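Long-range contacts in Poly(Beta-D-mannuronate) lyase (Pseudopedobacter saltans, PDB 7O79), which probably cleaves alginate as a poly(beta-D-mannuronate) lyase of polysaccharide lyase family 6, built on a parallel beta-helix: residues G257-G262 / I281-E286; Y312-D317 / R348-E353; S236-T241 / A261-H266. One frame throughout, in Å; residues are numbered along the deposited sequence.

In the fold
Together the contacts illustrate how coils of a beta-helix are joined differently according to place. Contacts 1 and 3 are buried and share Ala261 and Gly262: the chain leaves strand 255-260 of contact 1 and enters the turn of contact 3, which leads to strand 266-273. Contact 2 is only partly buried and lies farther from the chain's centre. In contact 1, regular strand pairing is filled in by aliphatic side chains. Contact 3 interleaves backbone bonds with Asn and His groups that bond to backbone, and contact 2 mixes a histidine bond, flat-group packing and a water. Backbone bonds connect contact 2 to both others, through Gly285 and Glu286 and through Gly264 and probably Gly262.

Contact 1 of 3, residues G257-G262 / I281-E286; sequences GIRLAG and ILICGE
Ile258 and Leu260 meet Ile281 and Ile283 through three backbone hydrogen bonds. Ile281 N donates to Ile258 O at 2.7 Å, and Leu260 N donates in turn to Ile281 O at 2.8 Å. The third bond, from Ile283 N to Leu260 O at 3.0 Å, is almost straight, with 176° at its hydrogen. Leu260 thus uses both its N and its O, bonding the residues before and after Leu282, the alternation expected of parallel strands. A weaker CA-H...O contact, Arg259 CA to Ile281 O at 3.3 Å, adds a second donor to that carbonyl.

This pairing, Arg259 with Ile281 and Leu260 with Leu282, is the joint between successive coils of a parallel beta-helix, the fold of the pectate lyase-like clan. The two strand segments diverge by only 16°, and 255-260 is also bonded to the preceding coil through Ile232 and Gly234.

The apolar contacts divide between the faces. Leu260 and Leu282 share the inward face, where both also touch Tyr320 of strand 319-328; their own approach is loose, Leu260 CB to Leu282 CD2 4.5 Å. On the other face the aliphatic part of Arg259 crosses Ile281 obliquely, bringing Arg259 CD to 4.0 Å from Ile281 CG2. Arg259 CG stands anti to the backbone N (chi1 161°), which sets it near Ile281 CB and O. Farther along, Ala261 CB meets Ile283 CG2 at 3.6 Å, and Ile283 CG2 also lies near Leu260 O.

The polar end of Arg259 is directed by other partners. Its NE bonds to the hydroxyl of Tyr256, and NH2 forms a long, weak ion pair with Glu209. Across the contact, Arg259 NH1 has just an oblique approach to the methyl Ile283 CD1, at 4.1 Å.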
loop_
_atom_site.group_PDB
_atom_site.type_symbol
_atom_site.label_atom_id
_atom_site.label_comp_id
_atom_site.label_asym_id
_atom_site.label_seq_id
_atom_site.Cartn_x
_atom_site.Cartn_y
_atom_site.Cartn_z
ATOM N N GLY A 257 -9.349 -4.364 8.993
ATOM C CA GLY A 257 -9.832 -3.921 7.708
ATOM C C GLY A 257 -9.157 -2.685 7.147
ATOM O O GLY A 257 -8.015 -2.730 6.663
ATOM N N ILE A 258 -9.884 -1.576 7.188
ATOM C CA ILE A 258 -9.470 -0.322 6.574
ATOM C C ILE A 258 -9.377 0.752 7.651
ATOM O O ILE A 258 -10.230 0.827 8.544
ATOM C CB ILE A 258 -10.447 0.064 5.438
ATOM C CG1 ILE A 258 -10.411 -1.011 4.343
ATOM C CG2 ILE A 258 -10.133 1.426 4.863
ATOM C CD1 ILE A 258 -11.643 -1.046 3.431
ATOM N N ARG A 259 -8.326 1.570 7.575
ATOM C CA ARG A 259 -8.105 2.643 8.537
ATOM C C ARG A 259 -7.651 3.913 7.824
ATOM O O ARG A 259 -6.738 3.868 6.992
ATOM C CB ARG A 259 -7.077 2.230 9.581
ATOM C CG ARG A 259 -6.478 3.395 10.318
ATOM C CD ARG A 259 -5.918 2.977 11.658
ATOM N NE ARG A 259 -4.592 2.366 11.600
ATOM C CZ ARG A 259 -3.433 3.028 11.622
ATOM N NH1 ARG A 259 -3.409 4.360 11.625
ATOM N NH2 ARG A 259 -2.285 2.354 11.623
ATOM N N LEU A 260 -8.291 5.046 8.145
ATOM C CA LEU A 260 -8.008 6.300 7.457
ATOM C C LEU A 260 -7.740 7.429 8.440
ATOM O O LEU A 260 -8.424 7.551 9.465
ATOM C CB LEU A 260 -9.171 6.769 6.557
ATOM C CG LEU A 260 -9.382 6.210 5.149
ATOM C CD1 LEU A 260 -8.165 6.516 4.257
ATOM C CD2 LEU A 260 -9.721 4.750 5.174
ATOM N N ALA A 261 -6.783 8.286 8.082
ATOM C CA ALA A 261 -6.753 9.684 8.514
ATOM C C ALA A 261 -6.905 10.573 7.283
ATOM O O ALA A 261 -6.520 10.181 6.175
ATOM C CB ALA A 261 -5.445 10.023 9.240
ATOM N N GLY A 262 -7.469 11.769 7.464
ATOM C CA GLY A 262 -7.475 12.759 6.401
ATOM C C GLY A 262 -8.839 12.923 5.743
ATOM O O GLY A 262 -9.824 12.261 6.081
ATOM N N ILE A 281 -11.739 2.006 10.466
ATOM C CA ILE A 281 -11.330 2.922 11.523
ATOM C C ILE A 281 -11.170 4.306 10.923
ATOM O O ILE A 281 -10.360 4.500 10.012
ATOM C CB ILE A 281 -10.028 2.486 12.199
ATOM C CG1 ILE A 281 -10.211 1.143 12.923
ATOM C CG2 ILE A 281 -9.523 3.591 13.153
ATOM C CD1 ILE A 281 -8.869 0.448 13.256
ATOM N N LEU A 282 -11.938 5.263 11.436
ATOM C CA LEU A 282 -11.762 6.676 11.129
ATOM C C LEU A 282 -11.050 7.284 12.330
ATOM O O LEU A 282 -11.653 7.420 13.400
ATOM C CB LEU A 282 -13.112 7.345 10.900
ATOM C CG LEU A 282 -13.972 6.694 9.816
ATOM C CD1 LEU A 282 -15.109 7.623 9.468
ATOM C CD2 LEU A 282 -13.158 6.323 8.591
ATOM N N ILE A 283 -9.763 7.623 12.175
ATOM C CA ILE A 283 -8.956 7.987 13.341
ATOM C C ILE A 283 -9.148 9.466 13.667
ATOM O O ILE A 283 -9.507 10.280 12.807
ATOM C CB ILE A 283 -7.469 7.634 13.108
ATOM C CG1 ILE A 283 -6.743 7.423 14.452
ATOM C CG2 ILE A 283 -6.792 8.693 12.265
ATOM C CD1 ILE A 283 -5.412 6.697 14.352
ATOM N N CYS A 284 -8.930 9.824 14.929
ATOM C CA CYS A 284 -9.078 11.217 15.330
ATOM C C CYS A 284 -7.892 12.042 14.837
ATOM O O CYS A 284 -6.743 11.591 14.858
ATOM C CB CYS A 284 -9.193 11.335 16.852
ATOM S SG CYS A 284 -10.651 10.564 17.583
ATOM N N GLY A 285 -8.174 13.242 14.381
ATOM C CA GLY A 285 -7.123 14.109 13.899
ATOM C C GLY A 285 -6.543 14.948 15.018
ATOM O O GLY A 285 -7.105 15.041 16.115
ATOM N N GLU A 286 -5.419 15.587 14.716
ATOM C CA GLU A 286 -4.745 16.447 15.676
ATOM C C GLU A 286 -5.040 17.919 15.425
ATOM O O GLU A 286 -4.873 18.412 14.305
ATOM C CB GLU A 286 -3.235 16.221 15.658
ATOM C CG GLU A 286 -2.611 16.964 16.823
ATOM C CD GLU A 286 -1.140 16.724 16.984
ATOM O OE1 GLU A 286 -0.383 16.797 15.988
ATOM O OE2 GLU A 286 -0.747 16.492 18.138
#

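Contact 2 of 3, residues Y312-D317 / R348-E353; sequences YGHVKD and RMLLPE
His314 contributes the most buried surface here, its imidazole meeting Leu350, Leu351 and Glu353 with different atoms. Leu350 CB sits over the ring centre, 3.7 Å from the His314 centroid, in a CH-pi contact. At the ring edge, His314 NE2 donates to Leu351 O at 2.6 Å; the acceptor lies close to the ring plane, while the donor stands well above the carbonyl plane. His314 CG, anti to the backbone N (chi1 -164°), meets Leu350 CB and CD1.

Glu353 comes next. Its CG and CD pack near the same ring, and Glu353 OE2 lies 3.3 Å from His314 CE1, the carboxylate turned 32° from the imidazole. Glu353 OE1 accepts from Lys388 N. The side chains of Lys316 and Glu353 run alongside each other without their charged atoms touching. In the backbone, Glu353 N donates to Val315 O at 3.0 Å.

Tyr312 holds the other end. Its CE1 stands over the centre of the Arg348 guanidinium, 3.3 Å from Arg348 CZ, and the two planes are inclined by 32°. Arg235 forms a cation-pi pair with this tyrosine.

A water links the two backbones, accepting from Val315 N at 2.7 Å and donating to Leu350 O at 3.0 Å. Met349 and Leu350 form a classic beta bulge against Gly285; 312-317 and 348-353 are stacked connections of a parallel beta-helix, running the same way and bridged once, at Lys316 and Glu353.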
loop_
_atom_site.group_PDB
_atom_site.type_symbol
_atom_site.label_atom_id
_atom_site.label_comp_id
_atom_site.label_asym_id
_atom_site.label_seq_id
_atom_site.Cartn_x
_atom_site.Cartn_y
_atom_site.Cartn_z
ATOM N N TYR A 312 -2.010 13.385 12.911
ATOM C CA TYR A 312 -3.017 12.705 12.086
ATOM C C TYR A 312 -3.969 13.746 11.499
ATOM O O TYR A 312 -4.420 14.641 12.216
ATOM C CB TYR A 312 -3.814 11.662 12.907
ATOM C CG TYR A 312 -2.977 10.459 13.305
ATOM C CD1 TYR A 312 -2.176 10.499 14.445
ATOM C CD2 TYR A 312 -2.962 9.299 12.528
ATOM C CE1 TYR A 312 -1.379 9.427 14.805
ATOM C CE2 TYR A 312 -2.181 8.206 12.892
ATOM C CZ TYR A 312 -1.388 8.286 14.037
ATOM O OH TYR A 312 -0.603 7.226 14.431
ATOM N N GLY A 313 -4.267 13.638 10.205
ATOM C CA GLY A 313 -5.243 14.539 9.598
ATOM C C GLY A 313 -6.671 14.263 10.055
ATOM O O GLY A 313 -7.109 13.116 10.161
ATOM N N HIS A 314 -7.404 15.342 10.327
ATOM C CA HIS A 314 -8.820 15.267 10.663
ATOM C C HIS A 314 -9.572 14.510 9.565
ATOM O O HIS A 314 -9.379 14.779 8.379
ATOM C CB HIS A 314 -9.355 16.699 10.795
ATOM C CG HIS A 314 -10.677 16.815 11.489
ATOM N ND1 HIS A 314 -11.309 18.027 11.668
ATOM C CD2 HIS A 314 -11.474 15.885 12.070
ATOM C CE1 HIS A 314 -12.438 17.839 12.328
ATOM N NE2 HIS A 314 -12.565 16.548 12.577
ATOM N N VAL A 315 -10.394 13.532 9.949
ATOM C CA VAL A 315 -11.168 12.759 8.972
ATOM C C VAL A 315 -12.477 13.502 8.723
ATOM O O VAL A 315 -13.418 13.455 9.530
ATOM C CB VAL A 315 -11.419 11.317 9.423
ATOM C CG1 VAL A 315 -12.205 10.562 8.343
ATOM C CG2 VAL A 315 -10.107 10.575 9.682
ATOM N N LYS A 316 -12.559 14.174 7.588
ATOM C CA LYS A 316 -13.779 14.877 7.242
ATOM C C LYS A 316 -14.068 14.732 5.760
ATOM O O LYS A 316 -13.197 14.386 4.959
ATOM C CB LYS A 316 -13.698 16.357 7.634
ATOM C CG LYS A 316 -12.560 17.104 6.977
ATOM C CD LYS A 316 -12.334 18.451 7.671
ATOM C CE LYS A 316 -11.559 19.398 6.777
ATOM N NZ LYS A 316 -11.388 20.748 7.392
ATOM N N ASP A 317 -15.333 14.952 5.414
ATOM C CA ASP A 317 -15.749 15.169 4.039
ATOM C C ASP A 317 -15.582 13.903 3.200
ATOM O O ASP A 317 -15.467 13.979 1.977
ATOM C CB ASP A 317 -14.923 16.290 3.399
ATOM C CG ASP A 317 -15.121 17.628 4.089
ATOM O OD1 ASP A 317 -16.178 17.866 4.708
ATOM O OD2 ASP A 317 -14.226 18.488 3.929
ATOM N N ARG A 348 -4.544 15.019 19.738
ATOM C CA ARG A 348 -5.318 14.082 18.912
ATOM C C ARG A 348 -6.744 13.888 19.428
ATOM O O ARG A 348 -7.137 12.826 19.930
ATOM C CB ARG A 348 -4.597 12.746 18.809
ATOM C CG ARG A 348 -3.259 12.826 18.099
ATOM C CD ARG A 348 -2.487 11.595 18.441
ATOM N NE ARG A 348 -3.145 10.421 17.893
ATOM C CZ ARG A 348 -2.568 9.231 17.829
ATOM N NH1 ARG A 348 -1.330 9.087 18.313
ATOM N NH2 ARG A 348 -3.228 8.198 17.313
ATOM N N MET A 349 -7.524 14.930 19.229
ATOM C CA MET A 349 -8.881 15.093 19.706
ATOM C C MET A 349 -9.907 15.574 18.679
ATOM O O MET A 349 -11.046 15.878 19.060
ATOM C CB MET A 349 -8.837 15.987 20.946
ATOM C CG MET A 349 -8.128 17.328 20.625
ATOM S SD MET A 349 -8.818 18.610 19.711
ATOM C CE MET A 349 -10.117 19.233 20.761
ATOM N N LEU A 350 -9.592 15.555 17.385
ATOM C CA LEU A 350 -10.540 15.970 16.360
ATOM C C LEU A 350 -11.367 14.754 15.943
ATOM O O LEU A 350 -10.875 13.863 15.249
ATOM C CB LEU A 350 -9.805 16.599 15.177
ATOM C CG LEU A 350 -9.076 17.911 15.511
ATOM C CD1 LEU A 350 -8.304 18.419 14.312
ATOM C CD2 LEU A 350 -10.035 19.005 16.030
ATOM N N LEU A 351 -12.624 14.722 16.366
ATOM C CA LEU A 351 -13.521 13.649 15.985
ATOM C C LEU A 351 -13.885 13.771 14.503
ATOM O O LEU A 351 -14.023 14.881 13.984
ATOM C CB LEU A 351 -14.783 13.714 16.837
ATOM C CG LEU A 351 -14.531 13.478 18.324
ATOM C CD1 LEU A 351 -15.817 13.623 19.105
ATOM C CD2 LEU A 351 -13.931 12.079 18.520
ATOM N N PRO A 352 -14.069 12.647 13.806
ATOM C CA PRO A 352 -14.463 12.720 12.394
ATOM C C PRO A 352 -15.761 13.504 12.246
ATOM O O PRO A 352 -16.632 13.456 13.117
ATOM C CB PRO A 352 -14.626 11.249 11.989
ATOM C CG PRO A 352 -13.755 10.487 13.009
ATOM C CD PRO A 352 -13.979 11.250 14.277
ATOM N N GLU A 353 -15.857 14.282 11.161
ATOM C CA GLU A 353 -16.985 15.185 10.979
ATOM C C GLU A 353 -17.311 15.293 9.498
ATOM O O GLU A 353 -16.436 15.162 8.641
ATOM C CB GLU A 353 -16.708 16.585 11.546
ATOM C CG GLU A 353 -15.628 17.337 10.764
ATOM C CD GLU A 353 -15.420 18.791 11.182
ATOM O OE1 GLU A 353 -16.029 19.254 12.175
ATOM O OE2 GLU A 353 -14.613 19.471 10.507
HETATM O O HOH W 1 -10.914 12.658 12.461
#

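Contact 3 of 3, residues S236-T241 / A261-H266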
loop_
_atom_site.group_PDB
_atom_site.type_symbol
_atom_site.label_atom_id
_atom_site.label_comp_id
_atom_site.label_asym_id
_atom_site.label_seq_id
_atom_site.Cartn_x
_atom_site.Cartn_y
_atom_site.Cartn_z
ATOM N N SER A 236 -1.307 9.136 6.113
ATOM C CA SER A 236 -1.169 10.566 5.874
ATOM C C SER A 236 -1.795 10.882 4.527
ATOM O O SER A 236 -2.090 9.982 3.729
ATOM C CB SER A 236 0.303 11.010 5.905
ATOM O OG SER A 236 0.758 11.036 7.238
ATOM N N GLY A 237 -2.008 12.173 4.274
ATOM C CA GLY A 237 -2.540 12.596 2.993
ATOM C C GLY A 237 -4.052 12.579 2.927
ATOM O O GLY A 237 -4.765 12.272 3.892
ATOM N N ASN A 238 -4.543 12.927 1.738
ATOM C CA ASN A 238 -5.937 13.271 1.515
ATOM C C ASN A 238 -6.389 12.772 0.145
ATOM O O ASN A 238 -5.579 12.503 -0.737
ATOM C CB ASN A 238 -6.176 14.792 1.648
ATOM C CG ASN A 238 -5.678 15.359 2.981
ATOM O OD1 ASN A 238 -6.277 15.099 4.026
ATOM N ND2 ASN A 238 -4.583 16.114 2.953
ATOM N N PHE A 239 -7.709 12.656 -0.017
ATOM C CA PHE A 239 -8.326 12.251 -1.293
ATOM C C PHE A 239 -7.762 10.922 -1.810
ATOM O O PHE A 239 -7.356 10.791 -2.969
ATOM C CB PHE A 239 -8.188 13.358 -2.344
ATOM C CG PHE A 239 -8.407 14.739 -1.790
ATOM C CD1 PHE A 239 -9.689 15.192 -1.522
ATOM C CD2 PHE A 239 -7.343 15.593 -1.565
ATOM C CE1 PHE A 239 -9.894 16.460 -1.006
ATOM C CE2 PHE A 239 -7.546 16.855 -1.056
ATOM C CZ PHE A 239 -8.821 17.290 -0.780
ATOM N N ASN A 240 -7.747 9.914 -0.945
ATOM C CA ASN A 240 -7.361 8.584 -1.384
ATOM C C ASN A 240 -8.597 7.740 -1.655
ATOM O O ASN A 240 -9.674 8.000 -1.123
ATOM C CB ASN A 240 -6.453 7.909 -0.360
ATOM C CG ASN A 240 -5.051 8.494 -0.386
ATOM O OD1 ASN A 240 -4.443 8.616 -1.462
ATOM N ND2 ASN A 240 -4.551 8.903 0.775
ATOM N N THR A 241 -8.433 6.744 -2.524
ATOM C CA THR A 241 -9.534 5.886 -2.949
ATOM C C THR A 241 -9.218 4.444 -2.583
ATOM O O THR A 241 -8.177 3.906 -2.979
ATOM C CB THR A 241 -9.805 6.018 -4.449
ATOM O OG1 THR A 241 -10.243 7.348 -4.742
ATOM C CG2 THR A 241 -10.880 5.033 -4.890
ATOM N N ALA A 261 -6.783 8.286 8.082
ATOM C CA ALA A 261 -6.753 9.684 8.514
ATOM C C ALA A 261 -6.905 10.573 7.283
ATOM O O ALA A 261 -6.520 10.181 6.175
ATOM C CB ALA A 261 -5.445 10.023 9.240
ATOM N N GLY A 262 -7.469 11.769 7.464
ATOM C CA GLY A 262 -7.475 12.759 6.401
ATOM C C GLY A 262 -8.839 12.923 5.743
ATOM O O GLY A 262 -9.824 12.261 6.081
ATOM N N GLN A 263 -8.876 13.836 4.772
ATOM C CA GLN A 263 -10.145 14.322 4.263
ATOM C C GLN A 263 -10.373 13.889 2.819
ATOM O O GLN A 263 -9.427 13.651 2.060
ATOM C CB GLN A 263 -10.237 15.849 4.379
ATOM C CG GLN A 263 -9.284 16.615 3.476
ATOM C CD GLN A 263 -9.409 18.135 3.659
ATOM O OE1 GLN A 263 -8.948 18.692 4.663
ATOM N NE2 GLN A 263 -10.036 18.802 2.692
ATOM N N GLY A 264 -11.652 13.772 2.465
ATOM C CA GLY A 264 -12.050 13.585 1.089
ATOM C C GLY A 264 -11.907 12.186 0.550
ATOM O O GLY A 264 -11.985 12.009 -0.673
ATOM N N HIS A 265 -11.692 11.190 1.410
ATOM C CA HIS A 265 -11.502 9.818 0.952
ATOM C C HIS A 265 -12.797 9.228 0.412
ATOM O O HIS A 265 -13.896 9.644 0.788
ATOM C CB HIS A 265 -10.977 8.941 2.092
ATOM C CG HIS A 265 -9.692 9.430 2.673
ATOM N ND1 HIS A 265 -8.611 9.779 1.892
ATOM C CD2 HIS A 265 -9.336 9.698 3.954
ATOM C CE1 HIS A 265 -7.623 10.184 2.675
ATOM N NE2 HIS A 265 -8.040 10.149 3.927
ATOM N N HIS A 266 -12.643 8.255 -0.493
ATOM C CA HIS A 266 -13.736 7.460 -1.053
ATOM C C HIS A 266 -13.445 6.018 -0.693
ATOM O O HIS A 266 -12.472 5.437 -1.188
ATOM C CB HIS A 266 -13.837 7.619 -2.576
ATOM C CG HIS A 266 -14.373 8.944 -3.014
ATOM N ND1 HIS A 266 -14.538 9.273 -4.342
ATOM C CD2 HIS A 266 -14.778 10.027 -2.305
ATOM C CE1 HIS A 266 -15.022 10.501 -4.431
ATOM N NE2 HIS A 266 -15.187 10.977 -3.210
HETATM O O HOH W 2 -4.570 8.915 3.925
HETATM O O HOH W 3 -10.870 10.370 -3.070
HETATM O O HOH W 4 -12.771 8.315 -6.947
#
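Asn240 and His265 lie side by side, the amide and imidazole planes nearly parallel, 5° apart, where two turns of the parallel beta-helix stack, each leading from one strand to the next. Asn240 OD1 accepts from Asn218 N, and Asn240 ND2 donates to Ser215 O. His265 shows how a side chain can stand in for backbone pairing. Its CB passes Asn240 O at 3.6 Å, and CG stands anti to the carbonyl carbon, beside the backbone N (chi1 -58°). ND1 accepts Asn240 N at 3.0 Å, with the donor almost exactly in the ring plane and 162° at the hydrogen. CE1 approaches Gly237 O to 3.7 Å, near the ring plane, while CD2 packs on Leu260. Gln263 O lies above the centre of one face.

That same carbonyl is an acceptor: Phe239 N donates to Gln263 O at 2.9 Å, and the Phe239 ring lies with one face toward it, offset toward the rim. Asn238 OD1 takes Gln263 N at 3.0 Å on a lone pair, and Asn238 ND2 is held by Glu185 O, which should fix the amide's orientation. Beyond the histidine, His266 N donates to Asn240 O at 3.0 Å, and Thr241 and His266 begin regular parallel pairing.

At the tip of the imidazole, His265 NE2 donates back within its own segment to Ala261 O at 2.7 Å, from above the carbonyl plane.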